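Local coordinates for protein D-glycerate 2-kinase (Thermotoga maritima, PDB 2B8N) that phosphorylates (R)-glycerate to (2R)-2-phosphoglycerate with ATP and magnesium, a step in the breakdown of serine through 3-hydroxypyruvate, at residues A[146-150]-A[151-155]; A[158-162]-A[163-167]; A[171-174]-A[175-179]; A[227-231]-A[232-236]. All coordinates share one frame; numbering follows the deposited sequence.

How the contacts relate
Four local contacts mark turns and helix ends in one cluster of short helices. Contacts 1 and 2 belong to the two ends of helix 150-162, the first opening it with a serine and a glutamate, the second closing it at a glycine. Contact 3 ends helix 167-175 and is the buried member, most of its polar side chains tied to loop residues; contact 2 lies at the surface, and contacts 1 and 4 are partly buried. Contacts 2 and 4 both close their helices with Schellman motifs and meet where Leu160 packs on Ile234, whereas contact 3 ends its helix without a glycine. Val173 of contact 3 touches Leu160 of contact 2 and Val228 of contact 4, joining the three helices.

Contact 1: residues A[146-150]-A[151-155]; sequences EGVSL and EEIQK
Glu152 folds back over Ser149 along its whole length. Its CB lies 3.4 Å from Ser149 O, its CG passes 3.6 Å from Ser149 OG, and its CD lies 3.9 Å from Ser149 N. CG stands beside its own backbone N (chi1 -83°), which sends the extended chain back toward the helix start. At the tip, Glu152 OE1 accepts from Ser149 N at 2.8 Å in a nearly straight bond, while OE2 is taken by Ser237 OG. The bond is returned: Ser149 OG accepts from Glu152 N at 2.9 Å. An alanine in place of Glu152 would probably leave Ser149 N without its acceptor and Ser237 without its mate, freeing the loop before the helix to move. Beyond the cap, Val148 CG1 meets Ile153 CD1 at 4.0 Å, the two side chains crossing at about a right angle, and both lean on residues outside, Val148 on Val240 and Ile153 on Leu177. Ile153 N to Ser149 O and Gln154 N to Leu150 O begin the regular helical bonding. This reciprocal pairing of Ser149, the N-cap, with Glu152 is a capping box, here starting helix 150-162.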
# COMPACT_ATOMS: atom_id res chain seq x y z
N GLU A 146 21.39 -17.46 11.46
CA GLU A 146 22.63 -17.52 12.24
C GLU A 146 23.86 -17.45 11.35
O GLU A 146 24.02 -18.26 10.45
CB GLU A 146 22.71 -18.81 13.06
CG GLU A 146 22.36 -18.69 14.54
CD GLU A 146 23.06 -19.77 15.37
OE1 GLU A 146 23.16 -20.92 14.90
OE2 GLU A 146 23.54 -19.49 16.50
N GLY A 147 24.73 -16.48 11.62
CA GLY A 147 25.96 -16.29 10.86
C GLY A 147 25.84 -15.36 9.67
O GLY A 147 26.79 -15.22 8.89
N VAL A 148 24.69 -14.72 9.50
CA VAL A 148 24.51 -13.68 8.49
C VAL A 148 24.21 -12.39 9.25
O VAL A 148 23.47 -12.40 10.23
CB VAL A 148 23.38 -14.01 7.49
CG1 VAL A 148 23.18 -12.87 6.47
CG2 VAL A 148 23.70 -15.27 6.77
N SER A 149 24.83 -11.29 8.85
CA SER A 149 24.62 -10.02 9.55
C SER A 149 23.56 -9.16 8.84
O SER A 149 23.39 -9.21 7.61
CB SER A 149 25.92 -9.22 9.65
OG SER A 149 26.03 -8.31 8.56
N LEU A 150 22.86 -8.36 9.62
CA LEU A 150 21.96 -7.35 9.09
C LEU A 150 22.66 -6.48 8.04
O LEU A 150 22.06 -6.17 7.02
CB LEU A 150 21.48 -6.48 10.24
CG LEU A 150 20.33 -5.52 10.01
CD1 LEU A 150 19.01 -6.25 10.01
CD2 LEU A 150 20.37 -4.44 11.12
N GLU A 151 23.91 -6.11 8.29
CA GLU A 151 24.67 -5.22 7.41
C GLU A 151 24.82 -5.85 6.06
O GLU A 151 24.72 -5.16 5.05
CB GLU A 151 26.07 -4.92 7.97
CG GLU A 151 26.10 -3.91 9.09
CD GLU A 151 25.08 -4.23 10.19
OE1 GLU A 151 25.06 -5.39 10.66
OE2 GLU A 151 24.30 -3.31 10.57
N GLU A 152 25.10 -7.16 6.06
CA GLU A 152 25.28 -7.93 4.83
C GLU A 152 23.98 -7.91 4.02
O GLU A 152 23.98 -7.77 2.78
CB GLU A 152 25.66 -9.39 5.14
CG GLU A 152 27.12 -9.61 5.41
CD GLU A 152 27.42 -11.01 5.93
OE1 GLU A 152 26.91 -11.34 7.02
OE2 GLU A 152 28.19 -11.77 5.28
N ILE A 153 22.87 -8.07 4.74
CA ILE A 153 21.56 -7.99 4.11
C ILE A 153 21.33 -6.57 3.54
O ILE A 153 21.09 -6.44 2.34
CB ILE A 153 20.46 -8.52 5.06
CG1 ILE A 153 20.49 -10.04 5.03
CG2 ILE A 153 19.10 -8.03 4.65
CD1 ILE A 153 19.85 -10.67 6.24
N GLN A 154 21.46 -5.53 4.36
CA GLN A 154 21.39 -4.14 3.87
C GLN A 154 22.23 -3.99 2.57
O GLN A 154 21.73 -3.58 1.53
CB GLN A 154 21.87 -3.15 4.96
CG GLN A 154 20.89 -2.93 6.17
CD GLN A 154 21.53 -2.26 7.44
OE1 GLN A 154 21.36 -2.76 8.57
NE2 GLN A 154 22.25 -1.15 7.25
N LYS A 155 23.51 -4.37 2.64
CA LYS A 155 24.45 -4.17 1.53
C LYS A 155 24.11 -4.98 0.28
O LYS A 155 24.28 -4.49 -0.84
CB LYS A 155 25.89 -4.51 1.93
CG LYS A 155 26.60 -3.52 2.87
CD LYS A 155 28.10 -3.50 2.53
CE LYS A 155 28.96 -2.76 3.56
NZ LYS A 155 30.45 -2.86 3.24

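Contact 2: residues A[158-162]-A[163-167]; sequences SALLK and SGASI
Ala159 O is gripped twice by Ser163. The backbone N of Ser163 donates to it at 3.0 Å and the hydroxyl OG at 2.9 Å, the two donors arriving from opposite faces of the carbonyl plane. OG can reach back because it stands beside its own backbone N (chi1 -65°), so main chain and side chain of one serine fasten on the same oxygen one turn earlier. The hydroxyl comes in tilted 27° from the plane of that carbonyl.

Two further bonds turn the chain out of the helix. Ala165 N donates to Leu160 O at 3.0 Å, and inside that loop Gly164 N donates to Leu161 O at 2.8 Å, the latter from above the carbonyl plane. With the positive phi of Gly164 (84°), this nested pair makes a Schellman motif, and a glycine suits that backbone angle well. The apolar touch that goes with the motif is present too: the methyl of Ala165 lies 4.0 Å from both CB and CD2 of Leu160, and it also rests near Leu160 O.

After this turn the chain soon enters the next helix, with Ser166 as N-cap and its backbone N held by Glu169. The contact therefore makes the connection between helix 150-162 and helix 167-175. Leu160 and Ala165 both pack on Ile170 of the second helix, and Tyr232, from the loop that follows helix 222-231, lies against Leu160, Ser163 and Ala165.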
# COMPACT_ATOMS: atom_id res chain seq x y z
N SER A 158 21.01 -3.42 -1.64
CA SER A 158 21.37 -2.19 -2.31
C SER A 158 22.21 -2.49 -3.56
O SER A 158 22.01 -1.90 -4.62
CB SER A 158 22.12 -1.30 -1.32
OG SER A 158 22.30 0.00 -1.85
N ALA A 159 23.12 -3.44 -3.43
CA ALA A 159 23.91 -3.90 -4.56
C ALA A 159 23.02 -4.42 -5.66
O ALA A 159 23.27 -4.16 -6.84
CB ALA A 159 24.86 -5.02 -4.11
N LEU A 160 21.99 -5.17 -5.27
CA LEU A 160 21.09 -5.76 -6.25
C LEU A 160 20.22 -4.71 -6.96
O LEU A 160 20.12 -4.73 -8.20
CB LEU A 160 20.24 -6.86 -5.62
CG LEU A 160 20.92 -8.23 -5.48
CD1 LEU A 160 20.05 -9.14 -4.63
CD2 LEU A 160 21.18 -8.89 -6.83
N LEU A 161 19.62 -3.80 -6.19
CA LEU A 161 18.91 -2.66 -6.75
C LEU A 161 19.77 -1.88 -7.74
O LEU A 161 19.42 -1.69 -8.91
CB LEU A 161 18.49 -1.72 -5.64
CG LEU A 161 17.36 -2.28 -4.78
CD1 LEU A 161 17.38 -1.66 -3.38
CD2 LEU A 161 16.02 -2.07 -5.49
N LYS A 162 20.94 -1.45 -7.27
CA LYS A 162 21.81 -0.69 -8.12
C LYS A 162 22.14 -1.46 -9.41
O LYS A 162 22.21 -0.86 -10.48
CB LYS A 162 23.09 -0.26 -7.39
CG LYS A 162 22.85 0.85 -6.37
CD LYS A 162 24.16 1.42 -5.87
CE LYS A 162 23.93 2.46 -4.79
NZ LYS A 162 23.26 1.86 -3.60
N SER A 163 22.30 -2.77 -9.30
CA SER A 163 22.64 -3.59 -10.47
C SER A 163 21.45 -3.84 -11.38
O SER A 163 21.61 -4.46 -12.42
CB SER A 163 23.22 -4.93 -10.03
OG SER A 163 24.45 -4.75 -9.37
N GLY A 164 20.26 -3.40 -10.97
CA GLY A 164 19.06 -3.48 -11.80
C GLY A 164 18.37 -4.83 -11.70
O GLY A 164 17.85 -5.34 -12.69
N ALA A 165 18.35 -5.40 -10.51
CA ALA A 165 17.69 -6.68 -10.31
C ALA A 165 16.19 -6.45 -10.25
O ALA A 165 15.77 -5.36 -9.92
CB ALA A 165 18.18 -7.34 -9.04
N SER A 166 15.41 -7.46 -10.59
CA SER A 166 13.95 -7.38 -10.51
C SER A 166 13.54 -7.64 -9.08
O SER A 166 14.31 -8.23 -8.33
CB SER A 166 13.27 -8.41 -11.43
OG SER A 166 13.66 -9.75 -11.16
N ILE A 167 12.34 -7.16 -8.72
CA ILE A 167 11.82 -7.28 -7.34
C ILE A 167 11.72 -8.75 -6.94
O ILE A 167 11.90 -9.10 -5.77
CB ILE A 167 10.44 -6.57 -7.16
CG1 ILE A 167 9.89 -6.73 -5.72
CG2 ILE A 167 9.41 -7.11 -8.13
CD1 ILE A 167 10.56 -5.85 -4.67

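Contact 3: residues A[171-174]-A[175-179]; sequences NTVR and KHLSQ
The imidazole of His176 meets Thr172 O at its edge: ND1 donates to that carbonyl at 2.8 Å, the oxygen only 7° out of the ring plane. With NE2 bonded to Glu247, both ring nitrogens are engaged, which fixes the ring's rotation. A second flat group, the amide of Asn171, is crossed obliquely by the chain of Lys175, whose CE passes 4.0 Å from Asn171 CG. Lys175 bends at chi3 (-73°), bringing CE within 3.3 Å of Asn171 O, and NZ goes on to a salt bridge with Asp218. The amide is held by Asp208 O and Ser212 OG; the guanidinium of Arg174 is salt-bridged to Glu142. Among the apolar groups, Val173 and Leu177 lie side by side, CG1 to CD1 at 4.0 Å, with Leu177 packing on Ile153 and Leu156 of helix 150-162. Lys175 N still donates to Asn171 O at 3.0 Å. Farther on the bonds span three residues: His176 N to Val173 O is weak, and Leu177 N reaches Arg174 O at 3.2 Å from above the carbonyl plane. This is a helix C-terminus that tightens into a turn while phi stays negative, with a histidine side chain hydrogen-bonded to one carbonyl of the last turn.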
# COMPACT_ATOMS: atom_id res chain seq x y z
N ASN A 171 13.71 -10.60 -4.05
CA ASN A 171 12.89 -11.40 -3.14
C ASN A 171 13.40 -12.84 -2.98
O ASN A 171 13.48 -13.37 -1.87
CB ASN A 171 11.44 -11.39 -3.64
CG ASN A 171 10.43 -11.58 -2.54
OD1 ASN A 171 10.68 -11.34 -1.35
ND2 ASN A 171 9.23 -12.00 -2.95
N THR A 172 13.78 -13.47 -4.08
CA THR A 172 14.35 -14.82 -4.01
C THR A 172 15.54 -14.85 -3.04
O THR A 172 15.60 -15.70 -2.13
CB THR A 172 14.73 -15.33 -5.41
OG1 THR A 172 13.53 -15.63 -6.15
CG2 THR A 172 15.60 -16.58 -5.35
N VAL A 173 16.45 -13.90 -3.19
CA VAL A 173 17.64 -13.84 -2.33
C VAL A 173 17.28 -13.53 -0.90
O VAL A 173 17.75 -14.20 0.02
CB VAL A 173 18.64 -12.80 -2.80
CG1 VAL A 173 19.82 -12.79 -1.87
CG2 VAL A 173 19.10 -13.11 -4.22
N ARG A 174 16.44 -12.52 -0.69
CA ARG A 174 16.06 -12.11 0.67
C ARG A 174 15.41 -13.22 1.48
O ARG A 174 15.66 -13.31 2.68
CB ARG A 174 15.16 -10.86 0.70
CG ARG A 174 15.92 -9.53 0.63
CD ARG A 174 16.99 -9.38 1.72
NE ARG A 174 16.44 -9.08 3.04
CZ ARG A 174 16.03 -7.88 3.44
NH1 ARG A 174 16.11 -6.85 2.63
NH2 ARG A 174 15.54 -7.69 4.66
N LYS A 175 14.58 -14.03 0.84
CA LYS A 175 13.84 -15.10 1.53
C LYS A 175 14.81 -16.18 2.03
O LYS A 175 14.56 -16.84 3.06
CB LYS A 175 12.77 -15.71 0.61
CG LYS A 175 11.60 -14.76 0.27
CD LYS A 175 10.52 -15.36 -0.68
CE LYS A 175 10.96 -15.50 -2.14
NZ LYS A 175 9.87 -16.15 -2.98
N HIS A 176 15.92 -16.35 1.31
CA HIS A 176 16.89 -17.36 1.63
C HIS A 176 17.97 -16.86 2.63
O HIS A 176 18.92 -17.59 2.96
CB HIS A 176 17.50 -17.93 0.33
CG HIS A 176 16.59 -18.86 -0.41
ND1 HIS A 176 15.64 -18.43 -1.32
CD2 HIS A 176 16.47 -20.21 -0.37
CE1 HIS A 176 14.99 -19.48 -1.81
NE2 HIS A 176 15.47 -20.57 -1.24
N LEU A 177 17.82 -15.63 3.12
CA LEU A 177 18.71 -15.08 4.15
C LEU A 177 18.03 -14.82 5.51
O LEU A 177 18.64 -14.24 6.40
CB LEU A 177 19.31 -13.75 3.63
CG LEU A 177 20.27 -13.85 2.43
CD1 LEU A 177 20.72 -12.48 1.99
CD2 LEU A 177 21.48 -14.69 2.76
N SER A 178 16.80 -15.30 5.68
CA SER A 178 15.90 -14.82 6.73
C SER A 178 15.22 -15.92 7.55
O SER A 178 14.96 -16.99 7.06
CB SER A 178 14.82 -13.95 6.08
OG SER A 178 13.86 -13.52 7.02
N GLN A 179 14.95 -15.63 8.82
CA GLN A 179 14.27 -16.58 9.68
C GLN A 179 12.73 -16.44 9.61
O GLN A 179 12.00 -17.26 10.17
CB GLN A 179 14.73 -16.41 11.14
CG GLN A 179 16.18 -16.79 11.39
CD GLN A 179 16.55 -16.89 12.88
OE1 GLN A 179 15.87 -17.53 13.68
NE2 GLN A 179 17.66 -16.27 13.23

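Contact 4: residues A[227-231]-A[232-236]; sequences KVLEK and YGIET
Lys231 and Tyr232 run side by side and point the same way, with CG of the lysine over one face of the phenol ring. The side chain of Val228 crosses that of Tyr232 at a slant, CG1 3.9 Å from Tyr232 CD2. With CG beside its own backbone N (chi1 -63°), the ring of Tyr232 reaches out across the helix end toward helix 167-175, where its hydroxyl is hydrogen-bonded to Glu169. A leucine in place of Tyr232 would probably leave Glu169 without its hydroxyl partner and open a gap beside Ser163 and Ala165, on which the ring rests.

Leu229 is turned about a right angle to both of its partners. One branch, CD2, lies 4.1 Å from Ile234 CB; the other, CD1, touches the methyl CG2 of Thr236 at 3.7 Å. All three side chains also pack on Leu156 of helix 150-162.

Main-chain bonds close the helix. Tyr232 N donates to Val228 O at 3.0 Å, the last bond of regular helical spacing. Ile234 N then reaches back to Leu229 O at 2.8 Å, enclosing the bond from Gly233 N to Glu230 O at 3.0 Å. Gly233 has positive phi (58°) and is the C-prime residue. With the apolar touch of Leu229 on Ile234, this is a Schellman motif ending helix 222-231.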
# COMPACT_ATOMS: atom_id res chain seq x y z
N LYS A 227 22.22 -18.24 -8.09
CA LYS A 227 22.29 -17.85 -9.49
C LYS A 227 21.99 -16.36 -9.71
O LYS A 227 22.55 -15.74 -10.61
CB LYS A 227 21.34 -18.69 -10.33
CG LYS A 227 21.76 -20.13 -10.39
CD LYS A 227 21.16 -20.86 -11.57
CE LYS A 227 21.94 -22.14 -11.84
NZ LYS A 227 23.39 -21.88 -12.17
N VAL A 228 21.12 -15.78 -8.88
CA VAL A 228 20.87 -14.34 -8.94
C VAL A 228 22.14 -13.56 -8.63
O VAL A 228 22.56 -12.72 -9.42
CB VAL A 228 19.78 -13.91 -7.99
CG1 VAL A 228 19.71 -12.36 -7.93
CG2 VAL A 228 18.45 -14.50 -8.44
N LEU A 229 22.74 -13.85 -7.48
CA LEU A 229 23.98 -13.20 -7.05
C LEU A 229 25.10 -13.35 -8.08
O LEU A 229 25.79 -12.37 -8.40
CB LEU A 229 24.44 -13.77 -5.72
CG LEU A 229 23.52 -13.49 -4.53
CD1 LEU A 229 24.01 -14.25 -3.30
CD2 LEU A 229 23.43 -12.00 -4.24
N GLU A 230 25.27 -14.56 -8.60
CA GLU A 230 26.21 -14.78 -9.68
C GLU A 230 25.80 -13.94 -10.88
O GLU A 230 26.63 -13.27 -11.47
CB GLU A 230 26.30 -16.27 -10.06
CG GLU A 230 26.49 -16.55 -11.56
CD GLU A 230 26.58 -18.04 -11.89
OE1 GLU A 230 27.61 -18.66 -11.55
OE2 GLU A 230 25.61 -18.57 -12.50
N LYS A 231 24.51 -13.94 -11.23
CA LYS A 231 24.05 -13.18 -12.40
C LYS A 231 24.45 -11.71 -12.35
O LYS A 231 24.87 -11.15 -13.36
CB LYS A 231 22.54 -13.29 -12.60
CG LYS A 231 22.06 -12.73 -13.94
CD LYS A 231 20.62 -13.18 -14.28
CE LYS A 231 19.88 -12.12 -15.09
NZ LYS A 231 19.59 -10.95 -14.22
N TYR A 232 24.34 -11.09 -11.18
CA TYR A 232 24.69 -9.67 -11.04
C TYR A 232 26.10 -9.45 -10.48
O TYR A 232 26.46 -8.33 -10.13
CB TYR A 232 23.62 -8.94 -10.21
CG TYR A 232 22.26 -8.97 -10.89
CD1 TYR A 232 21.97 -8.08 -11.92
CD2 TYR A 232 21.29 -9.90 -10.54
CE1 TYR A 232 20.75 -8.11 -12.56
CE2 TYR A 232 20.06 -9.93 -11.18
CZ TYR A 232 19.81 -9.02 -12.20
OH TYR A 232 18.60 -9.02 -12.85
N GLY A 233 26.89 -10.52 -10.41
CA GLY A 233 28.27 -10.46 -9.92
C GLY A 233 28.42 -9.92 -8.51
O GLY A 233 29.39 -9.23 -8.23
N ILE A 234 27.49 -10.23 -7.61
CA ILE A 234 27.60 -9.74 -6.24
C ILE A 234 28.34 -10.75 -5.36
O ILE A 234 27.84 -11.85 -5.10
CB ILE A 234 26.22 -9.38 -5.67
CG1 ILE A 234 25.66 -8.18 -6.45
CG2 ILE A 234 26.32 -9.03 -4.19
CD1 ILE A 234 24.16 -8.10 -6.49
N GLU A 235 29.53 -10.36 -4.91
CA GLU A 235 30.36 -11.21 -4.05
C GLU A 235 29.74 -11.30 -2.64
O GLU A 235 29.21 -10.31 -2.12
CB GLU A 235 31.80 -10.67 -4.00
N THR A 236 29.81 -12.49 -2.03
CA THR A 236 29.21 -12.77 -0.71
C THR A 236 30.09 -13.71 0.15
O THR A 236 30.82 -14.55 -0.39
CB THR A 236 27.84 -13.48 -0.85
OG1 THR A 236 27.99 -14.68 -1.62
CG2 THR A 236 26.84 -12.58 -1.53